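Local coordinates for protein saframycin Mx1 synthetase B (Legionella pneumophila subsp. pneumophila, PDB 3KXW) that is an AMP-binding enzyme of the ANL clan that holds 5'-O-[(S)-(dodecanoyloxy)(hydroxy)phosphoryl]adenosine in a ligand pocket, at residues A[492-497]-A[560-565]; A[500-505]-A[533-538]; A[537-542]-A[573-578]. All blocks are in the same frame, centred on the assembly; numbering follows the deposited sequence.

All three contacts belong to one four-stranded mixed sheet and its flanking helices in the C-terminal part of the chain. Contact 2 is the most buried. It fits the loop 533-538 against the inner strand 499-508 through aliphatic side chains and one backbone bond. Contacts 1 and 3 are partly buried and lie at the two outermost strands. Contact 1 sets helix 554-567 against strand 486-496 by ring packing and an arginine. Contact 3 pairs strands 539-544 and 574-577 with a backbone ladder. Contacts 2 and 3 share Val537 and His538. Leu565 of contact 1 touches Met505 of contact 2 and Val541 of contact 3.

Contact 1. Residues A[492-497]-A[560-565]; sequences FVIQEE and FCRKHL
The ring of Phe492 lies under the aliphatic part of Arg562. This is helix-on-sheet packing: helix 554-567 rests against strand 486-496, an outermost strand of the four-stranded mixed sheet. The axes of the two short segments come within 9.8 Å. CB of Arg562 sits over the ring face, 4.2 Å from the Phe492 centroid, in a CH-pi contact. Phe492 takes a chi1 of 50°, with CG between the backbone N and the carbonyl carbon. CE2 of the ring meets CB of Cys561 at 3.8 Å. Leu565 closes the side, its CD2 approaching CZ of Phe492 near the ring plane.

Farther along, the arginine turns back toward the strand. The bend at chi3 (-79°) brings NE round. One face of the guanidinium has CD1 of Phe492 over its centre, and the two planes are 51° apart. Val493 O accepts a bond from Arg562 NH2 at 2.7 Å, with the oxygen tilted out of the guanidinium plane. NH2 carries the grip on this carbonyl, with NH1 adding a weak second bond. Ile494 slides past the arginine in the opposite direction. Its CD1 is 3.2 Å from Arg562 NH1, which is tight, and the fine detail there is doubtful.

Phe492 and Ile494 are also bonded through their backbones to Thr503 and Lys501 of the next strand. Cys561 and Leu565 touch Met505 there. At the polar edge a water accepts from Gln495 N at 3.0 Å and, weakly, from Arg562 NH1.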
# COMPACT_ATOMS: atom_id res chain seq x y z
N PHE A 492 -2.77 -16.99 -12.59
CA PHE A 492 -2.13 -16.33 -13.71
C PHE A 492 -2.78 -14.99 -13.92
O PHE A 492 -3.88 -14.75 -13.44
CB PHE A 492 -2.23 -17.18 -14.99
CG PHE A 492 -3.62 -17.66 -15.29
CD1 PHE A 492 -4.46 -16.95 -16.13
CD2 PHE A 492 -4.09 -18.82 -14.72
CE1 PHE A 492 -5.74 -17.39 -16.41
CE2 PHE A 492 -5.39 -19.27 -14.99
CZ PHE A 492 -6.20 -18.56 -15.84
N VAL A 493 -2.11 -14.14 -14.68
CA VAL A 493 -2.66 -12.83 -15.00
C VAL A 493 -3.09 -12.75 -16.44
O VAL A 493 -2.35 -13.16 -17.35
CB VAL A 493 -1.63 -11.72 -14.73
CG1 VAL A 493 -2.22 -10.34 -15.10
CG2 VAL A 493 -1.22 -11.74 -13.29
N ILE A 494 -4.28 -12.22 -16.65
CA ILE A 494 -4.88 -12.05 -17.96
C ILE A 494 -4.90 -10.57 -18.28
O ILE A 494 -5.25 -9.77 -17.41
CB ILE A 494 -6.34 -12.55 -17.93
CG1 ILE A 494 -6.34 -14.05 -17.68
CG2 ILE A 494 -7.08 -12.22 -19.22
CD1 ILE A 494 -5.32 -14.77 -18.51
N GLN A 495 -4.52 -10.19 -19.50
CA GLN A 495 -4.72 -8.80 -19.92
C GLN A 495 -6.00 -8.74 -20.72
O GLN A 495 -6.18 -9.48 -21.67
CB GLN A 495 -3.56 -8.26 -20.74
CG GLN A 495 -3.71 -6.76 -20.96
CD GLN A 495 -2.70 -6.19 -21.94
OE1 GLN A 495 -1.95 -6.92 -22.58
NE2 GLN A 495 -2.68 -4.86 -22.07
N GLU A 496 -6.91 -7.85 -20.32
CA GLU A 496 -8.26 -7.89 -20.83
C GLU A 496 -8.78 -6.48 -21.02
O GLU A 496 -9.15 -5.81 -20.05
CB GLU A 496 -9.13 -8.69 -19.86
CG GLU A 496 -10.60 -8.78 -20.21
CD GLU A 496 -11.27 -9.90 -19.46
OE1 GLU A 496 -11.35 -11.01 -20.01
OE2 GLU A 496 -11.68 -9.69 -18.30
N GLU A 497 -8.80 -6.04 -22.27
CA GLU A 497 -9.01 -4.63 -22.66
C GLU A 497 -8.54 -3.62 -21.62
O GLU A 497 -9.28 -3.23 -20.71
CB GLU A 497 -10.45 -4.36 -23.13
CG GLU A 497 -11.49 -4.43 -22.04
CD GLU A 497 -12.87 -4.71 -22.61
OE1 GLU A 497 -13.38 -3.88 -23.41
OE2 GLU A 497 -13.45 -5.76 -22.24
N PHE A 560 -2.77 -24.57 -19.57
CA PHE A 560 -4.04 -25.20 -19.94
C PHE A 560 -5.21 -24.34 -19.50
O PHE A 560 -6.13 -24.08 -20.29
CB PHE A 560 -4.14 -26.60 -19.33
CG PHE A 560 -5.52 -27.21 -19.45
CD1 PHE A 560 -5.83 -28.09 -20.47
CD2 PHE A 560 -6.52 -26.88 -18.54
CE1 PHE A 560 -7.10 -28.64 -20.58
CE2 PHE A 560 -7.79 -27.42 -18.65
CZ PHE A 560 -8.08 -28.30 -19.68
N CYS A 561 -5.17 -23.87 -18.25
CA CYS A 561 -6.26 -23.08 -17.69
C CYS A 561 -6.38 -21.74 -18.39
O CYS A 561 -7.48 -21.25 -18.65
CB CYS A 561 -6.02 -22.82 -16.19
SG CYS A 561 -6.10 -24.29 -15.14
N ARG A 562 -5.24 -21.13 -18.66
CA ARG A 562 -5.26 -19.85 -19.36
C ARG A 562 -5.88 -20.02 -20.75
O ARG A 562 -6.70 -19.21 -21.17
CB ARG A 562 -3.84 -19.29 -19.46
CG ARG A 562 -3.73 -18.05 -20.31
CD ARG A 562 -2.26 -17.77 -20.61
NE ARG A 562 -1.57 -17.13 -19.49
CZ ARG A 562 -1.68 -15.84 -19.19
NH1 ARG A 562 -2.48 -15.06 -19.91
NH2 ARG A 562 -1.00 -15.33 -18.16
N LYS A 563 -5.51 -21.11 -21.43
CA LYS A 563 -5.95 -21.33 -22.81
C LYS A 563 -7.42 -21.71 -22.92
O LYS A 563 -8.10 -21.32 -23.87
CB LYS A 563 -5.09 -22.40 -23.49
CG LYS A 563 -5.74 -22.97 -24.75
CD LYS A 563 -4.88 -24.02 -25.44
CE LYS A 563 -5.62 -24.61 -26.64
NZ LYS A 563 -4.73 -24.80 -27.82
N HIS A 564 -7.92 -22.46 -21.94
CA HIS A 564 -9.31 -22.90 -21.99
C HIS A 564 -10.29 -21.97 -21.29
O HIS A 564 -11.50 -22.10 -21.45
CB HIS A 564 -9.43 -24.35 -21.50
CG HIS A 564 -8.79 -25.34 -22.42
ND1 HIS A 564 -7.52 -25.82 -22.22
CD2 HIS A 564 -9.23 -25.92 -23.56
CE1 HIS A 564 -7.21 -26.67 -23.18
NE2 HIS A 564 -8.23 -26.75 -24.01
N LEU A 565 -9.78 -21.02 -20.52
CA LEU A 565 -10.62 -19.92 -20.07
C LEU A 565 -10.86 -19.05 -21.29
O LEU A 565 -11.97 -18.54 -21.50
CB LEU A 565 -9.91 -19.10 -19.00
CG LEU A 565 -10.82 -18.26 -18.11
CD1 LEU A 565 -11.93 -19.14 -17.56
CD2 LEU A 565 -10.04 -17.62 -16.98
O HOH W 1 -3.31 -12.56 -20.97

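Contact 2. Residues A[500-505]-A[533-538]; sequences YKLTVM and HQLEVH
Leu502 and Val504 meet Val537 and Leu535 in the apolar centre. CD2 of Leu502 reaches CB of Leu535 at 4.0 Å, and lies near CG2 of Val537. That same CG2 of Val537 packs on CG2 of Val504 at 3.8 Å, the two valine side chains crossing at about a right angle. CB of Leu502 also rests against Glu536 O.

Next comes the backbone. His538 N gives a hydrogen bond to Leu502 O, 2.9 Å long and with an N-H...O angle of 156°. The His538 ring turns its edge to the strand, and CD2 comes within 2.9 Å of Leu502 N. That is tight for a carbon and a nitrogen, so the fine placement of the ring is doubtful. Glu536 O lies over one ring face, toward the rim.

At the polar edge Lys501 crosses His538, CB to CB. Its chain bends at chi3 (82°) and chi4 (52°), and CE and NZ lie close to CB of His538. A water joins Lys501 NZ, at 3.0 Å, to His538 O, to which it donates.

Segment 533-538 is the return loop of a beta-alpha-beta crossover: it follows helix 515-533 and leads into strand 539-544, which pairs in parallel with strand 499-508. Helix 469-479 lies against the apolar centre, with Ile473 on Leu502 and Leu477 on Val504. From helix 515-533, Phe526 and Val529 pack on Val537.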
# COMPACT_ATOMS: atom_id res chain seq x y z
N TYR A 500 -5.29 -5.40 -16.33
CA TYR A 500 -4.74 -6.70 -15.98
C TYR A 500 -5.54 -7.30 -14.83
O TYR A 500 -5.92 -6.59 -13.91
CB TYR A 500 -3.27 -6.59 -15.62
CG TYR A 500 -2.37 -6.28 -16.79
CD1 TYR A 500 -1.79 -7.31 -17.54
CD2 TYR A 500 -2.11 -4.97 -17.16
CE1 TYR A 500 -0.96 -7.03 -18.61
CE2 TYR A 500 -1.30 -4.67 -18.24
CZ TYR A 500 -0.72 -5.70 -18.96
OH TYR A 500 0.09 -5.40 -20.02
N LYS A 501 -5.79 -8.60 -14.88
CA LYS A 501 -6.59 -9.25 -13.84
C LYS A 501 -5.90 -10.51 -13.34
O LYS A 501 -5.70 -11.44 -14.10
CB LYS A 501 -7.98 -9.61 -14.38
CG LYS A 501 -8.72 -8.45 -15.08
CD LYS A 501 -10.17 -8.82 -15.45
CE LYS A 501 -11.11 -8.66 -14.26
NZ LYS A 501 -10.98 -7.29 -13.65
N LEU A 502 -5.51 -10.51 -12.08
CA LEU A 502 -4.99 -11.71 -11.46
C LEU A 502 -6.13 -12.71 -11.35
O LEU A 502 -7.20 -12.40 -10.81
CB LEU A 502 -4.45 -11.39 -10.07
CG LEU A 502 -4.03 -12.57 -9.22
CD1 LEU A 502 -3.06 -13.51 -9.97
CD2 LEU A 502 -3.44 -12.08 -7.88
N THR A 503 -5.91 -13.91 -11.86
CA THR A 503 -6.99 -14.89 -11.99
C THR A 503 -6.60 -16.17 -11.31
O THR A 503 -5.50 -16.65 -11.51
CB THR A 503 -7.25 -15.18 -13.47
OG1 THR A 503 -7.52 -13.94 -14.14
CG2 THR A 503 -8.45 -16.12 -13.66
N VAL A 504 -7.48 -16.73 -10.49
CA VAL A 504 -7.18 -17.98 -9.81
C VAL A 504 -8.23 -18.99 -10.24
O VAL A 504 -9.41 -18.70 -10.19
CB VAL A 504 -7.23 -17.82 -8.28
CG1 VAL A 504 -7.18 -19.20 -7.59
CG2 VAL A 504 -6.09 -16.89 -7.79
N MSE A 505 -7.80 -20.17 -10.68
CA MSE A 505 -8.77 -21.22 -11.03
C MSE A 505 -8.54 -22.44 -10.13
O MSE A 505 -7.41 -22.88 -9.97
CB MSE A 505 -8.60 -21.64 -12.49
CG MSE A 505 -9.67 -22.60 -12.99
SE MSE A 505 -9.42 -22.95 -14.92
CE MSE A 505 -9.94 -21.17 -15.59
N HIS A 533 0.73 -12.66 -0.14
CA HIS A 533 1.44 -12.11 -1.30
C HIS A 533 1.25 -10.62 -1.55
O HIS A 533 1.86 -10.05 -2.46
CB HIS A 533 1.06 -12.91 -2.55
CG HIS A 533 1.32 -14.37 -2.40
ND1 HIS A 533 2.59 -14.91 -2.50
CD2 HIS A 533 0.50 -15.39 -2.07
CE1 HIS A 533 2.52 -16.21 -2.29
NE2 HIS A 533 1.27 -16.53 -2.02
N GLN A 534 0.42 -10.00 -0.73
CA GLN A 534 0.10 -8.58 -0.93
C GLN A 534 -0.40 -8.34 -2.35
O GLN A 534 -0.04 -7.34 -2.97
CB GLN A 534 1.31 -7.69 -0.61
CG GLN A 534 1.69 -7.64 0.87
CD GLN A 534 2.22 -8.97 1.38
OE1 GLN A 534 3.23 -9.48 0.89
NE2 GLN A 534 1.54 -9.54 2.37
N LEU A 535 -1.22 -9.26 -2.86
CA LEU A 535 -1.82 -9.10 -4.17
C LEU A 535 -3.34 -9.25 -4.06
O LEU A 535 -3.83 -9.88 -3.13
CB LEU A 535 -1.29 -10.15 -5.15
CG LEU A 535 0.21 -10.06 -5.50
CD1 LEU A 535 0.66 -11.34 -6.17
CD2 LEU A 535 0.49 -8.85 -6.39
N GLU A 536 -4.07 -8.67 -5.01
CA GLU A 536 -5.53 -8.78 -5.02
C GLU A 536 -6.05 -9.63 -6.17
O GLU A 536 -5.88 -9.26 -7.33
CB GLU A 536 -6.18 -7.40 -5.11
CG GLU A 536 -5.74 -6.44 -4.02
CD GLU A 536 -4.61 -5.57 -4.49
OE1 GLU A 536 -3.70 -6.09 -5.15
OE2 GLU A 536 -4.62 -4.35 -4.22
N VAL A 537 -6.71 -10.75 -5.86
CA VAL A 537 -7.35 -11.57 -6.91
C VAL A 537 -8.57 -10.88 -7.53
O VAL A 537 -9.46 -10.42 -6.81
CB VAL A 537 -7.81 -12.93 -6.36
CG1 VAL A 537 -8.46 -13.74 -7.48
CG2 VAL A 537 -6.63 -13.69 -5.76
N HIS A 538 -8.62 -10.82 -8.86
CA HIS A 538 -9.71 -10.12 -9.54
C HIS A 538 -10.79 -11.06 -10.01
O HIS A 538 -11.98 -10.70 -10.07
CB HIS A 538 -9.17 -9.30 -10.70
CG HIS A 538 -8.10 -8.33 -10.30
ND1 HIS A 538 -8.35 -7.22 -9.53
CD2 HIS A 538 -6.76 -8.34 -10.54
CE1 HIS A 538 -7.21 -6.57 -9.32
NE2 HIS A 538 -6.23 -7.23 -9.92
O HOH W 2 -12.76 -8.26 -11.40

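Contact 3. Residues A[537-542]-A[573-578]; sequences VHTIVL and VATWQL
Ile540 pairs with Trp576, and Leu542 with Ala574, as antiparallel hydrogen-bonded pairs. Between and beside them, Val541-Thr575 and Thr539-Gln577 are non-hydrogen-bonded pairs. Strand 574-577 is the outermost strand here, added to the mixed sheet after helix 554-567. The pairing ends in a classic beta bulge, where Val573 and Ala574 both face Leu542.

The backbone bonds form a ladder that is regular up to the bulge. Ile540 N donates to Trp576 O, and Trp576 N returns a bond to Ile540 O at 2.8 Å. Leu542 N bonds to Ala574 O, and Leu578 N bonds to His538 O with an angle of 168°. At the bulge Leu542 O takes a bond from Val573 N at 2.8 Å and a weak one from Ala574 N at 3.4 Å. CA-H...O contacts fill in between, such as Thr539 CA to Trp576 O.

Apolar contacts lie mainly on the face that carries Ile540, Leu542, Ala574 and Trp576. CG1 of Ile540 meets CE3 of Trp576 at 3.8 Å, the two side chains crossing at a slant. Phe522 of helix 515-533 stacks on the Trp576 ring and touches Ile540 and Leu542. Lys276 makes a cation-pi contact with the same ring. At the bulge CB of Val573 touches CB of Leu542.

Polar side chains meet on the other face. Thr539 and Gln577 lie side by side, pointing the same way. The Gln577 chain bends at chi2 (-81°), so CD lies beside Thr539, near its CG2. Thr539 OG1 donates to Gln577 OE1; the two oxygens are 2.5 Å apart, very short for a hydrogen bond, so its exact geometry is doubtful.

Back at the indole, the backbone O of Val537 is buried with no hydrogen-bond partner and faces the ring edge, 3.5 Å from Trp576 CZ3.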
# COMPACT_ATOMS: atom_id res chain seq x y z
N VAL A 537 -6.71 -10.75 -5.86
CA VAL A 537 -7.35 -11.57 -6.91
C VAL A 537 -8.57 -10.88 -7.53
O VAL A 537 -9.46 -10.42 -6.81
CB VAL A 537 -7.81 -12.93 -6.36
CG1 VAL A 537 -8.46 -13.74 -7.48
CG2 VAL A 537 -6.63 -13.69 -5.76
N HIS A 538 -8.62 -10.82 -8.86
CA HIS A 538 -9.71 -10.12 -9.54
C HIS A 538 -10.79 -11.06 -10.01
O HIS A 538 -11.98 -10.70 -10.07
CB HIS A 538 -9.17 -9.30 -10.70
CG HIS A 538 -8.10 -8.33 -10.30
ND1 HIS A 538 -8.35 -7.22 -9.53
CD2 HIS A 538 -6.76 -8.34 -10.54
CE1 HIS A 538 -7.21 -6.57 -9.32
NE2 HIS A 538 -6.23 -7.23 -9.92
N THR A 539 -10.37 -12.29 -10.34
CA THR A 539 -11.26 -13.26 -10.91
C THR A 539 -10.96 -14.63 -10.31
O THR A 539 -9.79 -15.03 -10.22
CB THR A 539 -11.07 -13.35 -12.45
OG1 THR A 539 -11.28 -12.06 -13.05
CG2 THR A 539 -12.03 -14.35 -13.06
N ILE A 540 -11.99 -15.35 -9.91
CA ILE A 540 -11.80 -16.73 -9.46
C ILE A 540 -12.74 -17.64 -10.22
O ILE A 540 -13.93 -17.34 -10.32
CB ILE A 540 -12.10 -16.89 -7.94
CG1 ILE A 540 -11.21 -15.95 -7.14
CG2 ILE A 540 -11.90 -18.35 -7.50
CD1 ILE A 540 -11.52 -15.93 -5.67
N VAL A 541 -12.20 -18.74 -10.74
CA VAL A 541 -13.02 -19.69 -11.48
C VAL A 541 -12.96 -21.07 -10.84
O VAL A 541 -11.87 -21.57 -10.55
CB VAL A 541 -12.54 -19.84 -12.96
CG1 VAL A 541 -13.53 -20.68 -13.74
CG2 VAL A 541 -12.40 -18.47 -13.62
N LEU A 542 -14.13 -21.68 -10.64
CA LEU A 542 -14.23 -22.99 -10.01
C LEU A 542 -14.63 -23.98 -11.11
O LEU A 542 -15.51 -23.68 -11.91
CB LEU A 542 -15.29 -22.99 -8.89
CG LEU A 542 -15.09 -22.00 -7.72
CD1 LEU A 542 -16.14 -22.16 -6.61
CD2 LEU A 542 -13.67 -22.06 -7.12
N VAL A 573 -17.99 -24.40 -12.88
CA VAL A 573 -18.92 -24.52 -11.77
C VAL A 573 -19.42 -23.14 -11.36
O VAL A 573 -20.62 -22.93 -11.17
CB VAL A 573 -18.26 -25.18 -10.55
CG1 VAL A 573 -19.17 -25.10 -9.32
CG2 VAL A 573 -17.87 -26.63 -10.88
N ALA A 574 -18.49 -22.19 -11.21
CA ALA A 574 -18.89 -20.83 -10.87
C ALA A 574 -17.74 -19.89 -11.13
O ALA A 574 -16.58 -20.31 -11.19
CB ALA A 574 -19.36 -20.72 -9.42
N THR A 575 -18.07 -18.61 -11.29
CA THR A 575 -17.06 -17.59 -11.50
C THR A 575 -17.35 -16.47 -10.52
O THR A 575 -18.51 -16.19 -10.25
CB THR A 575 -17.09 -17.05 -12.95
OG1 THR A 575 -16.79 -18.12 -13.85
CG2 THR A 575 -16.05 -15.94 -13.16
N TRP A 576 -16.30 -15.85 -9.99
CA TRP A 576 -16.45 -14.68 -9.13
C TRP A 576 -15.63 -13.57 -9.78
O TRP A 576 -14.49 -13.81 -10.18
CB TRP A 576 -15.89 -15.04 -7.75
CG TRP A 576 -15.82 -13.95 -6.70
CD1 TRP A 576 -16.75 -13.67 -5.74
CD2 TRP A 576 -14.71 -13.08 -6.44
NE1 TRP A 576 -16.31 -12.66 -4.92
CE2 TRP A 576 -15.05 -12.27 -5.33
CE3 TRP A 576 -13.46 -12.89 -7.04
CZ2 TRP A 576 -14.19 -11.29 -4.82
CZ3 TRP A 576 -12.60 -11.91 -6.54
CH2 TRP A 576 -12.98 -11.13 -5.44
N GLN A 577 -16.22 -12.38 -9.89
CA GLN A 577 -15.52 -11.23 -10.47
C GLN A 577 -15.60 -10.05 -9.50
O GLN A 577 -16.69 -9.50 -9.27
CB GLN A 577 -16.13 -10.83 -11.81
CG GLN A 577 -16.00 -11.88 -12.92
CD GLN A 577 -14.64 -11.87 -13.59
OE1 GLN A 577 -13.66 -11.39 -13.02
NE2 GLN A 577 -14.57 -12.39 -14.82
N LEU A 578 -14.47 -9.66 -8.95
CA LEU A 578 -14.42 -8.59 -7.95
C LEU A 578 -15.16 -7.32 -8.39
O LEU A 578 -15.90 -6.71 -7.60
CB LEU A 578 -12.97 -8.24 -7.61
CG LEU A 578 -12.74 -7.01 -6.74
CD1 LEU A 578 -13.50 -7.12 -5.44
CD2 LEU A 578 -11.25 -6.84 -6.48